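PDB 1F7C: Rho GTPase-activating protein 26 from Gallus gallus, which stimulates GTP hydrolysis by the small GTPases RhoA and Cdc42, this chain being the RhoGAP (BH) domain of the longer, multidomain protein. Local coordinates for residues S39-C44 against L152-N157; I45-T50 against T86-E91; Q56-I61 against A160-N165; Q69-I74 against I94-S99; P182-P187 against I203-L208. All coordinates share one frame; numbering follows the deposited sequence.

Contact 1 of 5, residues S39-C44 against L152-N157; sequences SIIKKC and LHLLMN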
# COMPACT_ATOMS: atom_id res chain seq x y z
N SER A 39 10.62 -4.72 -8.23
CA SER A 39 11.42 -3.74 -8.93
C SER A 39 10.57 -2.49 -9.17
O SER A 39 10.99 -1.36 -8.90
CB SER A 39 11.88 -4.32 -10.27
OG SER A 39 12.47 -3.34 -11.10
N ILE A 40 9.36 -2.71 -9.67
CA ILE A 40 8.43 -1.62 -9.94
C ILE A 40 8.12 -0.84 -8.67
O ILE A 40 8.16 0.39 -8.66
CB ILE A 40 7.12 -2.18 -10.54
CG1 ILE A 40 7.41 -2.78 -11.92
CG2 ILE A 40 6.06 -1.09 -10.62
CD1 ILE A 40 6.17 -3.23 -12.67
N ILE A 41 7.81 -1.55 -7.59
CA ILE A 41 7.50 -0.91 -6.33
C ILE A 41 8.67 -0.08 -5.79
O ILE A 41 8.48 1.06 -5.37
CB ILE A 41 7.10 -1.94 -5.27
CG1 ILE A 41 5.76 -2.57 -5.65
CG2 ILE A 41 7.00 -1.28 -3.90
CD1 ILE A 41 4.62 -1.58 -5.66
N LYS A 42 9.86 -0.66 -5.81
CA LYS A 42 11.05 0.04 -5.32
C LYS A 42 11.39 1.28 -6.15
O LYS A 42 11.73 2.32 -5.60
CB LYS A 42 12.25 -0.91 -5.29
CG LYS A 42 12.16 -1.95 -4.20
CD LYS A 42 13.39 -2.84 -4.13
CE LYS A 42 13.54 -3.71 -5.36
NZ LYS A 42 14.66 -4.69 -5.20
N LYS A 43 11.29 1.17 -7.47
CA LYS A 43 11.58 2.31 -8.33
C LYS A 43 10.58 3.43 -8.07
O LYS A 43 10.95 4.61 -8.10
CB LYS A 43 11.52 1.89 -9.80
CG LYS A 43 12.58 0.91 -10.24
CD LYS A 43 12.38 0.55 -11.72
CE LYS A 43 13.37 -0.51 -12.20
NZ LYS A 43 14.79 -0.07 -12.10
N CYS A 44 9.33 3.07 -7.82
CA CYS A 44 8.29 4.06 -7.57
C CYS A 44 8.42 4.68 -6.18
O CYS A 44 8.22 5.88 -6.01
CB CYS A 44 6.91 3.45 -7.73
SG CYS A 44 6.43 3.11 -9.43
N LEU A 152 4.32 -5.74 1.24
CA LEU A 152 3.49 -5.01 2.17
C LEU A 152 4.39 -4.19 3.12
O LEU A 152 4.03 -3.08 3.55
CB LEU A 152 2.65 -6.01 2.97
CG LEU A 152 1.49 -5.47 3.79
CD1 LEU A 152 0.46 -4.80 2.86
CD2 LEU A 152 0.86 -6.62 4.56
N HIS A 153 5.55 -4.74 3.45
CA HIS A 153 6.49 -4.07 4.34
C HIS A 153 7.06 -2.80 3.70
O HIS A 153 7.10 -1.74 4.33
CB HIS A 153 7.64 -5.02 4.70
CG HIS A 153 8.55 -4.49 5.76
ND1 HIS A 153 9.70 -5.14 6.15
CD2 HIS A 153 8.47 -3.37 6.52
CE1 HIS A 153 10.29 -4.44 7.11
NE2 HIS A 153 9.56 -3.37 7.35
N LEU A 154 7.51 -2.91 2.45
CA LEU A 154 8.05 -1.77 1.72
C LEU A 154 7.01 -0.68 1.60
O LEU A 154 7.32 0.49 1.76
CB LEU A 154 8.48 -2.17 0.31
CG LEU A 154 9.65 -3.13 0.13
CD1 LEU A 154 9.77 -3.51 -1.35
CD2 LEU A 154 10.92 -2.48 0.62
N LEU A 155 5.78 -1.07 1.28
CA LEU A 155 4.70 -0.11 1.13
C LEU A 155 4.33 0.64 2.40
O LEU A 155 4.18 1.85 2.36
CB LEU A 155 3.45 -0.81 0.58
CG LEU A 155 3.29 -0.76 -0.93
CD1 LEU A 155 2.12 -1.65 -1.35
CD2 LEU A 155 3.07 0.68 -1.38
N MET A 156 4.17 -0.08 3.51
CA MET A 156 3.80 0.57 4.77
C MET A 156 4.91 1.48 5.33
O MET A 156 4.64 2.53 5.92
CB MET A 156 3.39 -0.47 5.81
CG MET A 156 2.12 -1.26 5.48
SD MET A 156 0.69 -0.22 5.10
CE MET A 156 0.66 -0.35 3.34
N ASN A 157 6.16 1.06 5.16
CA ASN A 157 7.29 1.84 5.63
C ASN A 157 7.27 3.18 4.88
O ASN A 157 7.42 4.24 5.49
CB ASN A 157 8.59 1.10 5.33
CG ASN A 157 9.82 1.88 5.71
OD1 ASN A 157 10.21 1.93 6.88
ND2 ASN A 157 10.45 2.51 4.73

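Contact 2 of 5, residues I45-T50 against T86-E91; sequences IHAVET and TEICAE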
# COMPACT_ATOMS: atom_id res chain seq x y z
N ILE A 45 8.75 3.85 -5.20
CA ILE A 45 8.90 4.35 -3.84
C ILE A 45 10.04 5.34 -3.78
O ILE A 45 9.92 6.43 -3.22
CB ILE A 45 9.20 3.21 -2.84
CG1 ILE A 45 7.96 2.33 -2.66
CG2 ILE A 45 9.64 3.77 -1.51
CD1 ILE A 45 6.70 3.11 -2.58
N HIS A 46 11.16 4.96 -4.39
CA HIS A 46 12.35 5.79 -4.40
C HIS A 46 12.13 7.15 -5.04
O HIS A 46 12.59 8.16 -4.51
CB HIS A 46 13.49 5.07 -5.11
CG HIS A 46 14.76 5.86 -5.13
ND1 HIS A 46 15.09 6.71 -6.17
CD2 HIS A 46 15.74 5.99 -4.21
CE1 HIS A 46 16.22 7.33 -5.88
NE2 HIS A 46 16.63 6.91 -4.70
N ALA A 47 11.44 7.18 -6.17
CA ALA A 47 11.19 8.44 -6.87
C ALA A 47 10.30 9.38 -6.06
O ALA A 47 10.56 10.59 -5.97
CB ALA A 47 10.56 8.18 -8.24
N VAL A 48 9.24 8.83 -5.47
CA VAL A 48 8.34 9.64 -4.68
C VAL A 48 9.09 10.22 -3.48
O VAL A 48 8.95 11.39 -3.17
CB VAL A 48 7.11 8.80 -4.21
CG1 VAL A 48 6.28 9.58 -3.19
CG2 VAL A 48 6.24 8.49 -5.41
N GLU A 49 9.89 9.40 -2.81
CA GLU A 49 10.60 9.90 -1.65
C GLU A 49 11.69 10.90 -1.95
O GLU A 49 11.78 11.92 -1.28
CB GLU A 49 11.16 8.74 -0.84
CG GLU A 49 10.09 7.81 -0.34
CD GLU A 49 10.61 6.82 0.67
OE1 GLU A 49 11.84 6.64 0.71
OE2 GLU A 49 9.80 6.22 1.41
N THR A 50 12.52 10.63 -2.96
CA THR A 50 13.61 11.54 -3.30
C THR A 50 13.21 12.82 -4.03
O THR A 50 14.01 13.76 -4.07
CB THR A 50 14.73 10.84 -4.13
OG1 THR A 50 14.17 10.23 -5.30
CG2 THR A 50 15.44 9.79 -3.30
N THR A 86 18.43 0.82 -12.47
CA THR A 86 18.07 2.11 -13.02
C THR A 86 17.08 2.85 -12.12
O THR A 86 16.65 2.32 -11.09
CB THR A 86 17.45 1.95 -14.44
OG1 THR A 86 17.75 3.11 -15.23
CG2 THR A 86 15.93 1.78 -14.36
N GLU A 87 16.74 4.07 -12.51
CA GLU A 87 15.80 4.89 -11.76
C GLU A 87 14.93 5.66 -12.73
O GLU A 87 15.39 6.05 -13.80
CB GLU A 87 16.55 5.86 -10.84
CG GLU A 87 17.00 5.23 -9.53
CD GLU A 87 17.94 6.12 -8.74
OE1 GLU A 87 17.63 7.31 -8.55
OE2 GLU A 87 19.00 5.61 -8.29
N ILE A 88 13.67 5.88 -12.36
CA ILE A 88 12.74 6.60 -13.22
C ILE A 88 13.27 7.99 -13.58
O ILE A 88 13.81 8.70 -12.73
CB ILE A 88 11.37 6.74 -12.54
CG1 ILE A 88 10.84 5.35 -12.14
CG2 ILE A 88 10.39 7.42 -13.49
CD1 ILE A 88 9.48 5.37 -11.48
N CYS A 89 13.12 8.36 -14.85
CA CYS A 89 13.58 9.65 -15.35
C CYS A 89 12.73 10.81 -14.83
O CYS A 89 11.54 10.65 -14.54
CB CYS A 89 13.56 9.66 -16.88
SG CYS A 89 14.22 11.16 -17.64
N ALA A 90 13.35 11.98 -14.73
CA ALA A 90 12.68 13.18 -14.26
C ALA A 90 11.56 13.60 -15.20
O ALA A 90 10.69 14.40 -14.84
CB ALA A 90 13.68 14.31 -14.11
N GLU A 91 11.57 13.07 -16.42
CA GLU A 91 10.56 13.39 -17.41
C GLU A 91 9.18 12.92 -16.96
O GLU A 91 8.15 13.37 -17.47
CB GLU A 91 10.91 12.74 -18.75
CG GLU A 91 12.16 13.31 -19.40
CD GLU A 91 12.67 12.47 -20.56
OE1 GLU A 91 11.86 12.13 -21.45
OE2 GLU A 91 13.88 12.14 -20.57
O HOH W 1 13.51 5.66 -8.92

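Contact 3 of 5, residues Q56-I61 against A160-N165; sequences QGLYRI and AKVADN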
# COMPACT_ATOMS: atom_id res chain seq x y z
N GLN A 56 1.33 17.77 -3.03
CA GLN A 56 0.03 17.67 -2.38
C GLN A 56 -0.83 16.57 -2.98
O GLN A 56 -0.83 16.37 -4.19
CB GLN A 56 -0.71 19.00 -2.47
CG GLN A 56 0.00 20.16 -1.79
CD GLN A 56 -0.87 21.40 -1.67
OE1 GLN A 56 -1.55 21.80 -2.63
NE2 GLN A 56 -0.85 22.03 -0.50
N GLY A 57 -1.55 15.86 -2.12
CA GLY A 57 -2.42 14.78 -2.57
C GLY A 57 -1.75 13.53 -3.12
O GLY A 57 -2.29 12.88 -4.01
N LEU A 58 -0.57 13.20 -2.59
CA LEU A 58 0.16 12.01 -3.02
C LEU A 58 -0.73 10.78 -2.96
O LEU A 58 -1.28 10.46 -1.90
CB LEU A 58 1.38 11.76 -2.13
CG LEU A 58 2.70 12.50 -2.36
CD1 LEU A 58 3.68 12.09 -1.27
CD2 LEU A 58 3.26 12.17 -3.75
N TYR A 59 -0.87 10.10 -4.10
CA TYR A 59 -1.68 8.89 -4.22
C TYR A 59 -3.20 9.13 -4.26
O TYR A 59 -3.97 8.20 -4.46
CB TYR A 59 -1.32 7.90 -3.09
CG TYR A 59 0.11 7.40 -3.17
CD1 TYR A 59 1.09 7.86 -2.28
CD2 TYR A 59 0.49 6.48 -4.15
CE1 TYR A 59 2.42 7.41 -2.37
CE2 TYR A 59 1.81 6.03 -4.26
CZ TYR A 59 2.77 6.49 -3.36
OH TYR A 59 4.06 6.02 -3.47
N ARG A 60 -3.62 10.38 -4.07
CA ARG A 60 -5.03 10.72 -4.13
C ARG A 60 -5.27 11.30 -5.52
O ARG A 60 -6.27 11.01 -6.17
CB ARG A 60 -5.37 11.77 -3.06
CG ARG A 60 -6.82 12.24 -3.08
CD ARG A 60 -6.96 13.64 -2.50
NE ARG A 60 -6.87 13.67 -1.05
CZ ARG A 60 -6.51 14.74 -0.34
NH1 ARG A 60 -6.20 15.87 -0.96
NH2 ARG A 60 -6.47 14.68 0.99
N ILE A 61 -4.33 12.12 -5.97
CA ILE A 61 -4.40 12.76 -7.27
C ILE A 61 -4.01 11.73 -8.32
O ILE A 61 -2.94 11.14 -8.24
CB ILE A 61 -3.43 13.96 -7.37
CG1 ILE A 61 -3.86 15.05 -6.38
CG2 ILE A 61 -3.37 14.49 -8.79
CD1 ILE A 61 -5.30 15.51 -6.56
N ALA A 160 4.28 5.54 5.80
CA ALA A 160 4.48 6.17 7.11
C ALA A 160 5.29 7.47 6.95
O ALA A 160 5.07 8.44 7.67
CB ALA A 160 5.22 5.22 8.06
N LYS A 161 6.22 7.46 6.00
CA LYS A 161 7.06 8.61 5.71
C LYS A 161 6.23 9.65 5.00
O LYS A 161 6.38 10.85 5.24
CB LYS A 161 8.23 8.21 4.81
CG LYS A 161 9.30 7.38 5.47
CD LYS A 161 10.41 7.15 4.47
CE LYS A 161 11.48 6.24 5.01
NZ LYS A 161 12.58 6.15 4.02
N VAL A 162 5.36 9.20 4.10
CA VAL A 162 4.49 10.10 3.36
C VAL A 162 3.59 10.81 4.37
O VAL A 162 3.45 12.04 4.32
CB VAL A 162 3.57 9.35 2.37
CG1 VAL A 162 2.47 10.27 1.88
CG2 VAL A 162 4.38 8.84 1.18
N ALA A 163 3.01 10.03 5.29
CA ALA A 163 2.10 10.58 6.29
C ALA A 163 2.75 11.52 7.30
O ALA A 163 2.11 12.44 7.80
CB ALA A 163 1.38 9.44 7.04
N ASP A 164 4.02 11.28 7.61
CA ASP A 164 4.70 12.13 8.56
C ASP A 164 4.90 13.55 7.98
O ASP A 164 5.14 14.49 8.72
CB ASP A 164 6.04 11.51 8.95
CG ASP A 164 6.75 12.27 10.06
OD1 ASP A 164 7.82 12.83 9.80
OD2 ASP A 164 6.23 12.30 11.19
N ASN A 165 4.76 13.70 6.67
CA ASN A 165 4.92 14.99 6.02
C ASN A 165 3.55 15.53 5.58
O ASN A 165 3.44 16.31 4.62
CB ASN A 165 5.85 14.85 4.80
CG ASN A 165 6.31 16.19 4.25
OD1 ASN A 165 6.71 17.07 5.00
ND2 ASN A 165 6.26 16.34 2.92

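Contact 4 of 5, residues Q69-I74 against I94-S99; sequences QKLLSI and IKTITS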
# COMPACT_ATOMS: atom_id res chain seq x y z
N GLN A 69 0.09 4.03 -18.20
CA GLN A 69 0.26 2.77 -18.93
C GLN A 69 1.60 2.72 -19.65
O GLN A 69 2.23 1.66 -19.74
CB GLN A 69 -0.86 2.60 -19.96
CG GLN A 69 -2.26 2.48 -19.37
CD GLN A 69 -2.36 1.36 -18.36
OE1 GLN A 69 -1.74 0.30 -18.53
NE2 GLN A 69 -3.15 1.57 -17.32
N LYS A 70 2.04 3.86 -20.17
CA LYS A 70 3.30 3.93 -20.90
C LYS A 70 4.50 3.72 -19.98
O LYS A 70 5.48 3.10 -20.38
CB LYS A 70 3.42 5.28 -21.62
CG LYS A 70 4.65 5.36 -22.51
CD LYS A 70 4.70 6.67 -23.29
CE LYS A 70 5.96 6.74 -24.14
NZ LYS A 70 6.04 8.02 -24.90
N LEU A 71 4.42 4.24 -18.76
CA LEU A 71 5.51 4.06 -17.81
C LEU A 71 5.53 2.60 -17.38
O LEU A 71 6.59 1.98 -17.27
CB LEU A 71 5.32 4.97 -16.59
CG LEU A 71 6.26 4.75 -15.39
CD1 LEU A 71 7.71 4.84 -15.83
CD2 LEU A 71 5.97 5.79 -14.32
N LEU A 72 4.34 2.05 -17.15
CA LEU A 72 4.20 0.66 -16.75
C LEU A 72 4.87 -0.27 -17.76
O LEU A 72 5.71 -1.09 -17.39
CB LEU A 72 2.73 0.29 -16.59
CG LEU A 72 2.09 0.74 -15.27
CD1 LEU A 72 0.61 0.41 -15.25
CD2 LEU A 72 2.80 0.05 -14.13
N SER A 73 4.50 -0.12 -19.02
CA SER A 73 5.05 -0.95 -20.09
C SER A 73 6.58 -0.91 -20.09
O SER A 73 7.23 -1.89 -20.46
CB SER A 73 4.52 -0.51 -21.45
OG SER A 73 4.93 0.81 -21.75
N ILE A 74 7.15 0.22 -19.69
CA ILE A 74 8.60 0.34 -19.65
C ILE A 74 9.17 -0.31 -18.40
O ILE A 74 10.31 -0.78 -18.39
CB ILE A 74 9.04 1.82 -19.67
CG1 ILE A 74 8.54 2.49 -20.95
CG2 ILE A 74 10.56 1.92 -19.58
CD1 ILE A 74 8.94 3.95 -21.08
N ILE A 94 5.13 13.05 -10.97
CA ILE A 94 4.90 12.32 -9.73
C ILE A 94 3.51 11.67 -9.74
O ILE A 94 3.36 10.51 -9.36
CB ILE A 94 5.02 13.27 -8.49
CG1 ILE A 94 6.49 13.67 -8.26
CG2 ILE A 94 4.47 12.59 -7.25
CD1 ILE A 94 7.40 12.52 -7.88
N LYS A 95 2.49 12.42 -10.18
CA LYS A 95 1.12 11.91 -10.26
C LYS A 95 1.10 10.64 -11.13
O LYS A 95 0.32 9.72 -10.91
CB LYS A 95 0.21 12.98 -10.87
CG LYS A 95 0.64 13.42 -12.28
CD LYS A 95 0.06 14.78 -12.69
CE LYS A 95 -1.46 14.80 -12.70
NZ LYS A 95 -2.01 16.10 -13.19
N THR A 96 1.99 10.60 -12.12
CA THR A 96 2.11 9.48 -13.04
C THR A 96 2.76 8.28 -12.35
O THR A 96 2.35 7.14 -12.54
CB THR A 96 2.96 9.87 -14.27
OG1 THR A 96 2.30 10.92 -15.00
CG2 THR A 96 3.16 8.68 -15.19
N ILE A 97 3.80 8.56 -11.57
CA ILE A 97 4.53 7.54 -10.85
C ILE A 97 3.73 6.91 -9.70
O ILE A 97 3.89 5.72 -9.43
CB ILE A 97 5.86 8.11 -10.31
CG1 ILE A 97 6.74 8.52 -11.50
CG2 ILE A 97 6.56 7.09 -9.40
CD1 ILE A 97 7.99 9.28 -11.13
N THR A 98 2.88 7.70 -9.04
CA THR A 98 2.09 7.15 -7.94
C THR A 98 0.91 6.37 -8.50
O THR A 98 0.44 5.41 -7.89
CB THR A 98 1.54 8.24 -6.98
OG1 THR A 98 0.68 9.13 -7.70
CG2 THR A 98 2.68 9.03 -6.36
N SER A 99 0.42 6.80 -9.66
CA SER A 99 -0.69 6.10 -10.30
C SER A 99 -0.21 4.76 -10.84
O SER A 99 -0.94 3.77 -10.81
CB SER A 99 -1.29 6.96 -11.41
OG SER A 99 -2.17 7.93 -10.86

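Contact 5 of 5, residues P182-P187 against I203-L208; sequences PTLLRP and IVIEIL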
# COMPACT_ATOMS: atom_id res chain seq x y z
N PRO A 182 -9.14 -0.02 -0.26
CA PRO A 182 -9.79 -0.78 -1.34
C PRO A 182 -8.81 -1.31 -2.38
O PRO A 182 -9.18 -2.13 -3.22
CB PRO A 182 -10.77 0.23 -1.92
CG PRO A 182 -9.99 1.49 -1.83
CD PRO A 182 -9.37 1.42 -0.44
N THR A 183 -7.57 -0.85 -2.33
CA THR A 183 -6.57 -1.27 -3.30
C THR A 183 -5.78 -2.49 -2.84
O THR A 183 -5.21 -3.20 -3.66
CB THR A 183 -5.56 -0.14 -3.56
OG1 THR A 183 -6.26 1.05 -3.93
CG2 THR A 183 -4.60 -0.53 -4.67
N LEU A 184 -5.75 -2.72 -1.53
CA LEU A 184 -4.99 -3.84 -0.99
C LEU A 184 -5.87 -4.99 -0.53
O LEU A 184 -5.39 -6.10 -0.30
CB LEU A 184 -4.11 -3.36 0.18
CG LEU A 184 -3.04 -2.32 -0.17
CD1 LEU A 184 -2.19 -2.09 1.05
CD2 LEU A 184 -2.18 -2.79 -1.34
N LEU A 185 -7.16 -4.71 -0.38
CA LEU A 185 -8.15 -5.70 0.03
C LEU A 185 -9.30 -5.55 -0.97
O LEU A 185 -10.06 -4.59 -0.89
CB LEU A 185 -8.66 -5.39 1.43
CG LEU A 185 -7.69 -5.58 2.59
CD1 LEU A 185 -7.86 -4.48 3.61
CD2 LEU A 185 -7.92 -6.93 3.23
N ARG A 186 -9.42 -6.47 -1.92
CA ARG A 186 -10.49 -6.39 -2.91
C ARG A 186 -11.78 -6.97 -2.35
O ARG A 186 -11.89 -8.18 -2.20
CB ARG A 186 -10.14 -7.15 -4.19
CG ARG A 186 -8.83 -6.80 -4.88
CD ARG A 186 -8.77 -7.54 -6.22
NE ARG A 186 -7.43 -7.75 -6.76
CZ ARG A 186 -6.57 -6.78 -7.07
NH1 ARG A 186 -6.89 -5.51 -6.88
NH2 ARG A 186 -5.39 -7.09 -7.59
N PRO A 187 -12.76 -6.11 -2.04
CA PRO A 187 -14.06 -6.55 -1.49
C PRO A 187 -14.78 -7.58 -2.37
O PRO A 187 -14.21 -8.00 -3.41
CB PRO A 187 -14.85 -5.24 -1.39
CG PRO A 187 -13.78 -4.23 -1.09
CD PRO A 187 -12.67 -4.64 -2.05
N ILE A 203 -9.35 0.90 8.13
CA ILE A 203 -8.76 0.89 9.47
C ILE A 203 -7.54 -0.03 9.51
O ILE A 203 -6.55 0.23 10.21
CB ILE A 203 -9.78 0.40 10.53
CG1 ILE A 203 -11.02 1.30 10.53
CG2 ILE A 203 -9.14 0.38 11.91
CD1 ILE A 203 -10.72 2.76 10.78
N VAL A 204 -7.62 -1.12 8.75
CA VAL A 204 -6.53 -2.08 8.68
C VAL A 204 -5.27 -1.39 8.13
O VAL A 204 -4.19 -1.53 8.70
CB VAL A 204 -6.93 -3.30 7.79
CG1 VAL A 204 -5.71 -4.12 7.43
CG2 VAL A 204 -7.93 -4.18 8.55
N ILE A 205 -5.42 -0.64 7.04
CA ILE A 205 -4.28 0.04 6.46
C ILE A 205 -3.71 1.05 7.47
O ILE A 205 -2.49 1.16 7.62
CB ILE A 205 -4.67 0.77 5.16
CG1 ILE A 205 -5.32 -0.23 4.19
CG2 ILE A 205 -3.44 1.43 4.54
CD1 ILE A 205 -4.52 -1.50 3.92
N GLU A 206 -4.59 1.77 8.16
CA GLU A 206 -4.18 2.74 9.16
C GLU A 206 -3.33 2.10 10.24
O GLU A 206 -2.29 2.63 10.61
CB GLU A 206 -5.39 3.40 9.80
CG GLU A 206 -6.12 4.39 8.92
CD GLU A 206 -7.26 5.05 9.66
OE1 GLU A 206 -7.20 5.06 10.91
OE2 GLU A 206 -8.19 5.55 9.01
N ILE A 207 -3.79 0.96 10.74
CA ILE A 207 -3.05 0.26 11.78
C ILE A 207 -1.68 -0.18 11.28
O ILE A 207 -0.69 -0.09 11.99
CB ILE A 207 -3.83 -0.98 12.26
CG1 ILE A 207 -5.10 -0.54 13.00
CG2 ILE A 207 -2.96 -1.83 13.18
CD1 ILE A 207 -6.11 -1.65 13.26
N LEU A 208 -1.61 -0.64 10.03
CA LEU A 208 -0.35 -1.08 9.46
C LEU A 208 0.64 0.05 9.25
O LEU A 208 1.85 -0.16 9.35
CB LEU A 208 -0.59 -1.80 8.14
CG LEU A 208 -1.22 -3.20 8.24
CD1 LEU A 208 -1.38 -3.79 6.85
CD2 LEU A 208 -0.34 -4.10 9.10

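Contact 1 of 5, residues S39-C44 against L152-N157
Leu154 reaches across from helix 146-164 to overlap the base of Lys42 on helix 35-51, its CD1 methyl lying 4.0 Å from Lys42 CG. The two side chains pass at a slant, and one methyl meets the start of the lysine chain. With CG beside the backbone N and anti to the carbonyl carbon (chi1 -71°), Lys42 offers its CG methylene to the leucine; a bend at chi3 then turns the far part of the chain. This suits a position at the exposed margin, where the hydrocarbon part covers a neighbour and the ammonium group can probably reach water. One residue earlier, Ile41 aims its CB at the same helix, and its CG2 comes within 4.4 Å of Leu154 CD1, a looser touch on the buried side. The two segments together bury 143 Å², summed over both sides. Both helices belong to the all-helical RhoGAP domain, and helix 94-106 packs beside them. A branched aliphatic residue fits the place of Ile41, which must touch two helices at once: besides Leu154 it packs on Leu101 and Tyr104 of helix 94-106. From the other side of the contact, Leu155 packs on Leu105 of that same helix.

Contact 2 of 5, residues I45-T50 against T86-E91
Ala47 and Ile88 form the apolar, inner half of this contact, where Ala47 CB meets the end of the isoleucine, CD1, at 4.4 Å. The small methyl of alanine lets the loop come close to helix 35-51, with CA atoms 6.8 Å apart at this pair. Ile88 stretches its longer branch toward the helix (chi2 -179°), and Ile97 of helix 94-106 touches both residues, so that three apolar side chains close together. The outer half is different. There Glu87, on the exposed loop, swings its carboxylate past the imidazole of His46; OE1 stands 3.0 Å from CE1, and the ring and carboxylate planes are turned 65° apart. No hydrogen bond spans the segments directly. A water lies between His46 and the loop, weakly bonded to His46 ND1 and, as acceptor, to Ile88 N. In the helical bundle of the RhoGAP domain, segment 86-91 belongs to the loop joining helix 65-76 to helix 94-106, laid here against helix 35-51. Thr50, one turn on from His46, sets its CG2 methyl 3.3 Å above one face of the ring, offset toward the rim, and its OG1 donates to His46 O at 2.7 Å. Thr50 N reaches that carbonyl from the other face of its plane, so the oxygen is held twice. An alanine in place of His46 is likely to leave the Glu87 carboxylate without its neighbour, the water without its helix-side partner and the Thr50 methyl without the ring it covers.

Contact 3 of 5, residues Q56-I61 against A160-N165
Val162 of helix 146-164 turns both its methyls toward Leu58 and Tyr59 in the loop that carries Arg60, the predicted arginine finger of this RhoGAP domain. Leu58 comes at a slant, CD1 first: that methyl lies 3.8 Å from Val162 CG1 and 4.1 Å from Val162 CG2, so it bridges the fork of the valine. Tyr59 presents its ring quite differently. Val162 CG2 sits near the plane of the aromatic ring, at its edge, with CE1 the nearest carbon at 4.3 Å. The valine has CG1 anti to the backbone N (chi1 166°), and this rotation sets CG1 against Leu58 and leaves CG2 to face both Leu58 and the ring. A beta-branched residue suits the place, since its two methyls spring directly from CB and reach two neighbours without a longer stem. Tyr59 combines this apolar edge with a hydroxyl that is hydrogen-bonded to NE2 of His158, and its ring meets Phe180 edge-to-face; its carbonyl also accepts from Lys102 NZ. These anchors immediately precede Arg60 in sequence and would be expected to fix where the finger leaves the loop. Gly57 suits the loop because it adopts positive phi, and a CB there would run into Ile61 CG1. The turn is closed through its carbonyl oxygen, Gly57 O, which accepts from Arg60 N at 2.8 Å and from Ile61 N at 2.9 Å.

Contact 4 of 5, residues Q69-I74 against I94-S99
Ser73 OG donates to Lys70 O at 2.7 Å, a short bond within helix 65-76 in which the hydroxyl stands above the carbonyl plane, 39° out of it. It lets an exposed serine turn its polar atom back onto its own helix. The contact across to helix 94-106 is carried by quite other chemistry, centred on Leu71. The CG of this leucine is anti to the backbone N (chi1 171°), which carries CG toward the facing helix, and chi2 (55°) puts CD2 in front, where it slots between two residues: Ile97 CG1 at 4.0 Å and Thr96 CG2 at 4.1 Å. Threonine fits because its CB carries one polar and one apolar branch. The methyl faces the leucine, while Thr96 OG1 stays 6.3 Å from Leu71 CD2. Ile97 points its CB away from helix 65-76, yet its CG1 is still close enough to touch; it also packs on Cys44, Ala47 and Arg51 of helix 35-51. Leu71 is covered further by Trp92 and Ala100. Within the RhoGAP fold, helix 94-106 thus packs against both helices that precede it in the chain. The polar atom of Ser99, also buried, is met by Gly63 N, which donates a hydrogen bond to its OG. Across the segments themselves no hydrogen bond forms, so the pairing rests on methyl and methylene groups, and the serines turn their hydroxyls elsewhere, Ser73 onto its own helix and Ser99 to Gly63 N.

Contact 5 of 5, residues P182-P187 against I203-L208
Leu184 sets its CB 4.2 Å from Ile205 CD1, and the rest of its side chain runs on beside that same methyl. CG follows at 4.4 Å from Ile205 CD1, and at the fork CD1 moves in to 3.7 Å from it, the closest approach between the segments. The other branch, CD2, diverges to 5.9 Å from that atom. CG lies beside the backbone N (chi1 -62°); the leucine passes Ile205 at a slant, and its CD1 also touches Leu152 and Met156 of helix 146-164. Leu185, just past the end of helix 173-184, adds a second prong: its CD1 is 4.4 Å from Val204 CG1 and also brushes Ile205 CD1. The longer branch of isoleucine, ending in CD1, suits Ile205, which meets both leucines. Helix 198-210 of the Rho-GAP region is thereby fastened to the end of helix 173-184. The chain beyond is held by polar means, Arg186 NH2 bonding to the carbonyls of Leu105 and Leu108. All four residues that touch are buried and aliphatic, which implies that the join probably rests on the burial of hydrocarbon, with no hydrogen bond between the segments.

Overall arrangement
All five contacts lie within one domain built of helices and loops. Helix 35-51 serves contacts 1 and 2, whose centres are 12 Å apart, and helix 146-164 serves contacts 1 and 3, 14 Å apart. Along the chain, contacts 2 and 4 are nested inside the loop closed by contact 1, contacts 2 and 3 cross, and contact 5 follows them all. Contacts 2 and 4 adjoin through Ala47, Ile88 and Ile97, and contact 3 meets contact 4 at Thr98, among others. Contact 5, about 25 Å from contact 2 between centres, joins contact 1 through Leu152 and Met156. Sequence-distant helices are thus linked by packing, with the predicted arginine-finger loop held at contact 3.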